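Local coordinates for Serine/threonine-protein kinase/endoribonuclease IRE1 (Saccharomyces cerevisiae, PDB 2BE1) that senses unfolded proteins in the endoplasmic reticulum lumen through this N-terminal lumenal domain, leading to auto-activation of the kinase/endoribonuclease that splices HAC1 precursor mRNA, at residues L4-S10 against D250-R256; E39-P43 against I122-I126; N166-I170 against E259-V263. All blocks are in the same frame, centred on the assembly; numbering follows the deposited sequence.

Contact 1 of 3, residues L4-S10 against D250-R256; sequences LNELSLS and DVFNDLR
Residues 4-7 form a turn that runs into a strand at Ser8, and residues 250-254 are extended. Strands 8-10 and 250-254 run antiparallel, 138° between directions, axes 4.3 Å apart at closest approach. Ser8 and Asn253 make a hydrogen-bonded pair: Asn253 N donates to Ser8 O at 2.6 Å, and Ser8 N reaches Asn253 O at 2.8 Å in a weak bond. Leu9 and Phe252 are the next, non-hydrogen-bonded pair, CA-CA 4.5 Å. Ser10 N donates to Val251 O at 2.7 Å. A water lies 2.5 Å from Ser10 O and, weakly bound, 3.4 Å from Val251 N. The pairing joins the first strand of this chain, 8-17, to strand 245-254 inside a five-stranded antiparallel sheet. Phe252 (chi1 m) lies between Leu4 and Leu9, both chi1 t and chi2 p. Leu4 CD1 sits 3.3 Å from the Phe252 centroid over one face, Leu9 CD1 4.1 Å over the opposite face, both as CH-pi contacts. Leu7 CB touches Phe252 CD2 at 3.9 Å. At the turn, Glu6 OE1 forms a salt bridge with Arg256 NE at 3.0 Å. Arg256 NE also forms a salt bridge with Asp254 OD2 at 2.7 Å, completing a three-residue network.

Contact 2 of 3, residues E39-P43 against I122-I126; sequences ENFQP and IMYTI
Here a loop of the lumenal domain covers one face of an antiparallel sheet. The loop, 39-43, follows strand 31-36 and precedes strand 45-46. The sheet is represented by 122-126, fully extended on strand 112-127. The backbones stay well apart: the nearest CA atoms, of Phe41 and Tyr124, are 10.0 Å from each other. Mainly side chains span the gap; the two segments bury 170 Å² in all.

Glu39 and Asn40 finish a short 3-10 segment. At Phe41 the backbone leaves this turn (phi/psi -121/-127), and Gln42 is extended (-142/142). Asn40 lies at the margin of the contact. Phe41 is its centre. With chi1 at m (-49°), its ring reaches the sheet and points an edge at the face of Tyr124. This is an edge-to-face pair, with centroids 4.9 Å apart and planes at 67°. Phe41 CD2 comes to 3.5 Å from Tyr124 CZ. Trp194 also makes an edge-to-face pair with Phe41, so the ring belongs to a larger aromatic cluster. The side chain of Gln42, with chi1 -37° and chi2 near p, lies at the edge of the Tyr124 ring.

On the strand, Ile122, Tyr124 and Ile126 point toward the loop. Met123 and Thr125 project from the other face, where Met123 packs on Pro93 of the second subunit. Tyr124 has chi1 m (-65°) and chi2 94°. Ile126, with chi1 m and chi2 t, gives a looser apolar touch: its CD1 lies 4.5 Å from Phe41 CZ.

Contact 3 of 3, residues N166-I170 against E259-V263; sequences NMIVI and ENILV
Asn260 and Leu262 supply most of this contact from the second segment. Both project toward 166-170, while Glu259 and Ile261 point away. Asn260 adopts chi1 m (-69°) and chi2 -50°. That conformation brings its amide to the other backbone, where Asn260 ND2 donates to Met167 O at 2.9 Å with a nearly straight angle of 167°. Leu262 has chi1 p (84°) and chi2 p (89°). It packs against Ile168, and Leu262 CD2 also lies 4.2 Å from Ile170 CB. Ile168 and Ile170 share one rotamer, with chi1 and chi2 both t. The Ile168 side chain starts sideways, and its extended rotamer lets Ile168 CG1 come to 3.6 Å from Asn260 O.

Both backbones are extended. Strands 167-170 and 259-263 run in roughly the same direction, 36° apart, with axes 6.3 Å apart at closest approach. The nearest CA atoms are those of Ile168 and Asn260, at 5.4 Å. No direct backbone hydrogen bond links the segments. A water spans the gap, bound to Val169 O at 2.9 Å and weakly to Leu262 N at 3.4 Å.

The two strands belong to different antiparallel sheets of the lumenal domain. Strand 259-264 is an outermost strand, within this chain, of the five-stranded sheet, and strand 167-179 is part of the six-stranded one, paired with 112-127. The second subunit reaches this region too, with His95 of that subunit packing on Val169. One side-chain amide, one water and a few aliphatic groups therefore join the sheets here, in place of continuous main-chain pairing.

From the N terminus, residues 4-10 pair with 250-256, so contact 1 closes a very long loop over most of the chain. Nested inside it, contact 2 joins 39-43 to strand 112-127, closing a loop of 78 residues. Contact 3 opens after contact 2 has closed and encloses 88. Its segment 166-170 lies within the loop of contact 1, but 259-263 lies beyond it, so contacts 1 and 3 cross. Strands 245-254 and 259-264 are sheet neighbours, with Phe252 N 2.8 Å from Ile261 O. Strands 112-127 and 167-179 are neighbours too, with Ile170 N 2.8 Å from Tyr124 O. Contact 3 thus connects the sheet of contact 1 to that of contact 2.

Contact 1 of 3, residues L4-S10 against D250-R256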
# COMPACT_ATOMS: atom_id res chain seq x y z
N LEU A 4 -17.41 -12.11 20.11
CA LEU A 4 -16.25 -12.55 20.87
C LEU A 4 -16.76 -13.21 22.12
O LEU A 4 -16.12 -14.11 22.71
CB LEU A 4 -15.36 -11.36 21.26
CG LEU A 4 -14.14 -11.62 22.15
CD1 LEU A 4 -13.02 -12.33 21.39
CD2 LEU A 4 -13.68 -10.31 22.73
N ASN A 5 -17.94 -12.75 22.49
CA ASN A 5 -18.57 -13.25 23.66
C ASN A 5 -18.50 -14.77 23.81
O ASN A 5 -17.77 -15.25 24.68
CB ASN A 5 -19.99 -12.79 23.72
CG ASN A 5 -20.49 -12.95 25.06
OD1 ASN A 5 -19.83 -12.53 26.03
ND2 ASN A 5 -21.62 -13.65 25.19
N GLU A 6 -19.22 -15.51 22.96
CA GLU A 6 -18.94 -16.94 22.82
C GLU A 6 -17.52 -17.10 22.25
O GLU A 6 -17.19 -16.43 21.26
CB GLU A 6 -19.91 -17.59 21.85
CG GLU A 6 -19.71 -19.13 21.79
CD GLU A 6 -18.59 -19.63 20.80
OE1 GLU A 6 -18.71 -19.36 19.56
OE2 GLU A 6 -17.62 -20.31 21.27
N LEU A 7 -16.72 -17.98 22.86
CA LEU A 7 -15.34 -18.33 22.42
C LEU A 7 -14.48 -18.53 23.66
O LEU A 7 -14.45 -17.62 24.49
CB LEU A 7 -14.73 -17.22 21.55
CG LEU A 7 -14.63 -17.32 20.00
CD1 LEU A 7 -15.69 -18.19 19.38
CD2 LEU A 7 -14.63 -15.96 19.29
N SER A 8 -13.81 -19.69 23.83
CA SER A 8 -12.85 -19.86 24.96
C SER A 8 -11.73 -18.88 24.84
O SER A 8 -11.22 -18.67 23.75
CB SER A 8 -12.14 -21.21 24.99
OG SER A 8 -13.04 -22.27 24.98
N LEU A 9 -11.33 -18.29 25.94
CA LEU A 9 -10.10 -17.60 25.90
C LEU A 9 -9.07 -18.68 26.12
O LEU A 9 -9.08 -19.38 27.09
CB LEU A 9 -10.10 -16.50 26.94
CG LEU A 9 -8.87 -15.69 27.30
CD1 LEU A 9 -8.16 -15.08 26.12
CD2 LEU A 9 -9.41 -14.61 28.13
N SER A 10 -8.21 -18.87 25.17
CA SER A 10 -7.16 -19.83 25.28
C SER A 10 -6.16 -19.42 26.35
O SER A 10 -6.12 -18.27 26.79
CB SER A 10 -6.46 -19.92 23.94
OG SER A 10 -5.35 -20.80 23.97
N ASP A 250 -4.15 -11.99 22.35
CA ASP A 250 -5.04 -12.96 23.04
C ASP A 250 -5.38 -14.01 22.01
O ASP A 250 -5.43 -13.70 20.83
CB ASP A 250 -6.30 -12.27 23.60
CG ASP A 250 -6.09 -11.76 25.03
OD1 ASP A 250 -5.06 -12.11 25.63
OD2 ASP A 250 -6.93 -11.03 25.61
N VAL A 251 -5.55 -15.27 22.40
CA VAL A 251 -6.09 -16.27 21.44
C VAL A 251 -7.43 -16.92 21.88
O VAL A 251 -7.53 -17.52 22.90
CB VAL A 251 -4.99 -17.29 20.84
CG1 VAL A 251 -3.71 -17.25 21.59
CG2 VAL A 251 -5.48 -18.70 20.72
N PHE A 252 -8.47 -16.76 21.11
CA PHE A 252 -9.71 -17.36 21.48
C PHE A 252 -9.99 -18.67 20.73
O PHE A 252 -9.37 -18.96 19.70
CB PHE A 252 -10.83 -16.37 21.23
CG PHE A 252 -10.83 -15.24 22.19
CD1 PHE A 252 -9.79 -14.34 22.22
CD2 PHE A 252 -11.87 -15.08 23.10
CE1 PHE A 252 -9.80 -13.29 23.13
CE2 PHE A 252 -11.87 -14.02 24.02
CZ PHE A 252 -10.83 -13.13 24.02
N ASN A 253 -10.91 -19.47 21.27
CA ASN A 253 -11.29 -20.75 20.67
C ASN A 253 -12.74 -20.71 20.31
O ASN A 253 -13.60 -20.49 21.16
CB ASN A 253 -11.09 -21.93 21.63
CG ASN A 253 -9.63 -22.10 22.08
OD1 ASN A 253 -8.72 -22.02 21.26
ND2 ASN A 253 -9.42 -22.36 23.39
N ASP A 254 -13.01 -20.93 19.03
CA ASP A 254 -14.38 -21.17 18.59
C ASP A 254 -14.67 -22.62 18.85
O ASP A 254 -14.18 -23.49 18.13
CB ASP A 254 -14.53 -20.91 17.10
CG ASP A 254 -15.97 -20.77 16.67
OD1 ASP A 254 -16.24 -19.87 15.82
OD2 ASP A 254 -16.82 -21.52 17.21
N LEU A 255 -15.46 -22.90 19.87
CA LEU A 255 -15.69 -24.30 20.25
C LEU A 255 -16.55 -25.15 19.28
O LEU A 255 -16.31 -26.36 19.16
CB LEU A 255 -16.17 -24.41 21.68
CG LEU A 255 -15.02 -23.96 22.57
CD1 LEU A 255 -15.41 -24.06 24.02
CD2 LEU A 255 -13.78 -24.78 22.26
N ARG A 256 -17.53 -24.54 18.60
CA ARG A 256 -18.14 -25.15 17.41
C ARG A 256 -17.04 -25.49 16.36
O ARG A 256 -16.53 -26.62 16.35
CB ARG A 256 -19.23 -24.26 16.81
CG ARG A 256 -20.31 -23.75 17.78
CD ARG A 256 -20.01 -22.35 18.40
NE ARG A 256 -19.48 -21.31 17.48
CZ ARG A 256 -20.01 -20.95 16.30
NH1 ARG A 256 -21.10 -21.55 15.82
NH2 ARG A 256 -19.43 -19.98 15.59
O HOH W 1 -5.41 -16.22 25.62

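Contact 2 of 3, residues E39-P43 against I122-I126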
# COMPACT_ATOMS: atom_id res chain seq x y z
N GLU A 39 15.24 -14.40 11.99
CA GLU A 39 15.77 -14.83 10.66
C GLU A 39 14.62 -15.30 9.86
O GLU A 39 14.59 -15.10 8.67
CB GLU A 39 16.73 -16.03 10.77
CG GLU A 39 18.06 -15.72 11.43
CD GLU A 39 17.89 -14.91 12.72
OE1 GLU A 39 17.47 -15.51 13.74
OE2 GLU A 39 18.14 -13.67 12.69
N ASN A 40 13.68 -15.96 10.53
CA ASN A 40 12.47 -16.44 9.90
C ASN A 40 11.54 -15.38 9.37
O ASN A 40 10.80 -15.63 8.44
CB ASN A 40 11.74 -17.39 10.81
CG ASN A 40 12.52 -18.65 11.03
OD1 ASN A 40 12.54 -19.18 12.12
ND2 ASN A 40 13.18 -19.12 9.98
N PHE A 41 11.59 -14.18 9.94
CA PHE A 41 10.73 -13.12 9.47
C PHE A 41 11.57 -11.95 9.01
O PHE A 41 12.46 -12.11 8.20
CB PHE A 41 9.73 -12.74 10.59
CG PHE A 41 9.04 -13.94 11.20
CD1 PHE A 41 9.06 -14.16 12.55
CD2 PHE A 41 8.39 -14.87 10.42
CE1 PHE A 41 8.42 -15.29 13.11
CE2 PHE A 41 7.77 -15.99 10.98
CZ PHE A 41 7.79 -16.20 12.32
N GLN A 42 11.28 -10.77 9.53
CA GLN A 42 11.98 -9.53 9.20
C GLN A 42 12.11 -8.73 10.49
O GLN A 42 11.19 -8.76 11.33
CB GLN A 42 11.21 -8.67 8.18
CG GLN A 42 10.47 -9.44 7.07
CD GLN A 42 9.30 -10.28 7.64
OE1 GLN A 42 8.81 -11.24 7.00
NE2 GLN A 42 8.85 -9.91 8.86
N PRO A 43 13.28 -8.06 10.67
CA PRO A 43 13.52 -6.93 11.59
C PRO A 43 12.32 -5.99 11.60
O PRO A 43 11.80 -5.64 10.52
CB PRO A 43 14.72 -6.18 10.93
CG PRO A 43 15.20 -7.06 9.75
CD PRO A 43 14.51 -8.44 9.94
N ILE A 122 1.68 -10.09 4.34
CA ILE A 122 2.00 -11.53 4.49
C ILE A 122 1.10 -12.32 5.49
O ILE A 122 0.63 -11.78 6.49
CB ILE A 122 3.45 -11.73 4.91
CG1 ILE A 122 4.38 -11.71 3.73
CG2 ILE A 122 3.67 -13.09 5.48
CD1 ILE A 122 5.78 -12.30 4.08
N MET A 123 0.89 -13.61 5.27
CA MET A 123 0.21 -14.44 6.25
C MET A 123 1.01 -15.70 6.54
O MET A 123 1.53 -16.32 5.63
CB MET A 123 -1.16 -14.83 5.74
CG MET A 123 -2.15 -15.11 6.82
SD MET A 123 -3.42 -13.83 6.82
CE MET A 123 -4.01 -13.96 8.48
N TYR A 124 1.11 -16.08 7.81
CA TYR A 124 1.79 -17.32 8.21
C TYR A 124 0.80 -18.14 8.96
O TYR A 124 -0.03 -17.59 9.71
CB TYR A 124 2.91 -17.06 9.18
CG TYR A 124 4.06 -16.26 8.64
CD1 TYR A 124 4.09 -14.87 8.82
CD2 TYR A 124 5.12 -16.88 7.99
CE1 TYR A 124 5.12 -14.11 8.32
CE2 TYR A 124 6.18 -16.14 7.50
CZ TYR A 124 6.18 -14.74 7.67
OH TYR A 124 7.22 -13.95 7.18
N THR A 125 0.88 -19.46 8.78
CA THR A 125 0.18 -20.37 9.70
C THR A 125 1.24 -21.17 10.45
O THR A 125 2.16 -21.73 9.86
CB THR A 125 -0.78 -21.33 9.01
OG1 THR A 125 -0.02 -22.14 8.10
CG2 THR A 125 -1.83 -20.58 8.22
N ILE A 126 1.10 -21.19 11.77
CA ILE A 126 2.12 -21.66 12.63
C ILE A 126 1.41 -22.61 13.53
O ILE A 126 0.27 -22.36 13.90
CB ILE A 126 2.68 -20.49 13.42
CG1 ILE A 126 3.31 -19.48 12.47
CG2 ILE A 126 3.72 -20.95 14.41
CD1 ILE A 126 3.91 -18.30 13.15

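Contact 3 of 3, residues N166-I170 against E259-V263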
# COMPACT_ATOMS: atom_id res chain seq x y z
N ASN A 166 -4.52 -27.77 15.64
CA ASN A 166 -4.45 -26.69 16.60
C ASN A 166 -3.31 -25.79 16.12
O ASN A 166 -2.18 -25.80 16.61
CB ASN A 166 -4.21 -27.25 18.00
CG ASN A 166 -3.08 -28.28 18.02
OD1 ASN A 166 -2.70 -28.82 16.98
ND2 ASN A 166 -2.52 -28.53 19.21
N MET A 167 -3.62 -25.04 15.07
CA MET A 167 -2.72 -23.99 14.63
C MET A 167 -3.46 -22.69 14.43
O MET A 167 -4.67 -22.60 14.48
CB MET A 167 -2.03 -24.35 13.35
CG MET A 167 -2.02 -25.79 13.03
SD MET A 167 -2.30 -25.60 11.29
CE MET A 167 -4.03 -25.03 11.19
N ILE A 168 -2.67 -21.68 14.19
CA ILE A 168 -3.13 -20.34 14.27
C ILE A 168 -2.59 -19.65 13.05
O ILE A 168 -1.46 -19.97 12.63
CB ILE A 168 -2.52 -19.68 15.51
CG1 ILE A 168 -3.20 -18.35 15.76
CG2 ILE A 168 -0.95 -19.50 15.38
CD1 ILE A 168 -2.88 -17.79 17.14
N VAL A 169 -3.37 -18.74 12.48
CA VAL A 169 -2.86 -17.99 11.31
C VAL A 169 -2.71 -16.52 11.66
O VAL A 169 -3.64 -15.95 12.21
CB VAL A 169 -3.73 -18.15 10.05
CG1 VAL A 169 -5.20 -17.78 10.33
CG2 VAL A 169 -3.18 -17.27 8.95
N ILE A 170 -1.57 -15.92 11.34
CA ILE A 170 -1.26 -14.58 11.81
C ILE A 170 -0.74 -13.77 10.64
O ILE A 170 0.14 -14.23 9.91
CB ILE A 170 -0.20 -14.60 12.93
CG1 ILE A 170 0.15 -13.18 13.32
CG2 ILE A 170 1.06 -15.29 12.45
CD1 ILE A 170 0.96 -13.09 14.54
N GLU A 259 -11.56 -23.44 15.83
CA GLU A 259 -10.49 -22.67 15.21
C GLU A 259 -9.79 -21.90 16.27
O GLU A 259 -10.33 -21.73 17.37
CB GLU A 259 -11.05 -21.63 14.26
CG GLU A 259 -12.26 -22.00 13.39
CD GLU A 259 -12.88 -20.75 12.76
OE1 GLU A 259 -12.13 -20.07 12.02
OE2 GLU A 259 -14.06 -20.41 13.04
N ASN A 260 -8.61 -21.39 15.94
CA ASN A 260 -7.83 -20.58 16.86
C ASN A 260 -7.79 -19.16 16.38
O ASN A 260 -6.83 -18.72 15.75
CB ASN A 260 -6.41 -21.13 16.98
CG ASN A 260 -6.38 -22.43 17.67
OD1 ASN A 260 -6.95 -22.57 18.74
ND2 ASN A 260 -5.74 -23.43 17.06
N ILE A 261 -8.84 -18.42 16.65
CA ILE A 261 -8.82 -17.05 16.20
C ILE A 261 -8.09 -16.11 17.15
O ILE A 261 -8.33 -16.12 18.34
CB ILE A 261 -10.21 -16.55 15.90
CG1 ILE A 261 -10.36 -15.16 16.49
CG2 ILE A 261 -11.30 -17.53 16.38
CD1 ILE A 261 -11.18 -14.26 15.60
N LEU A 262 -7.20 -15.28 16.63
CA LEU A 262 -6.47 -14.43 17.54
C LEU A 262 -6.83 -12.92 17.51
O LEU A 262 -7.13 -12.33 16.46
CB LEU A 262 -5.00 -14.76 17.44
CG LEU A 262 -4.15 -14.14 16.38
CD1 LEU A 262 -3.72 -12.91 17.04
CD2 LEU A 262 -2.97 -14.97 16.10
N VAL A 263 -6.87 -12.31 18.67
CA VAL A 263 -7.26 -10.91 18.77
C VAL A 263 -6.26 -10.14 19.69
O VAL A 263 -5.60 -10.77 20.55
CB VAL A 263 -8.76 -10.77 19.19
CG1 VAL A 263 -9.43 -12.14 19.39
CG2 VAL A 263 -8.90 -9.94 20.44
O HOH W 2 -6.33 -15.93 13.40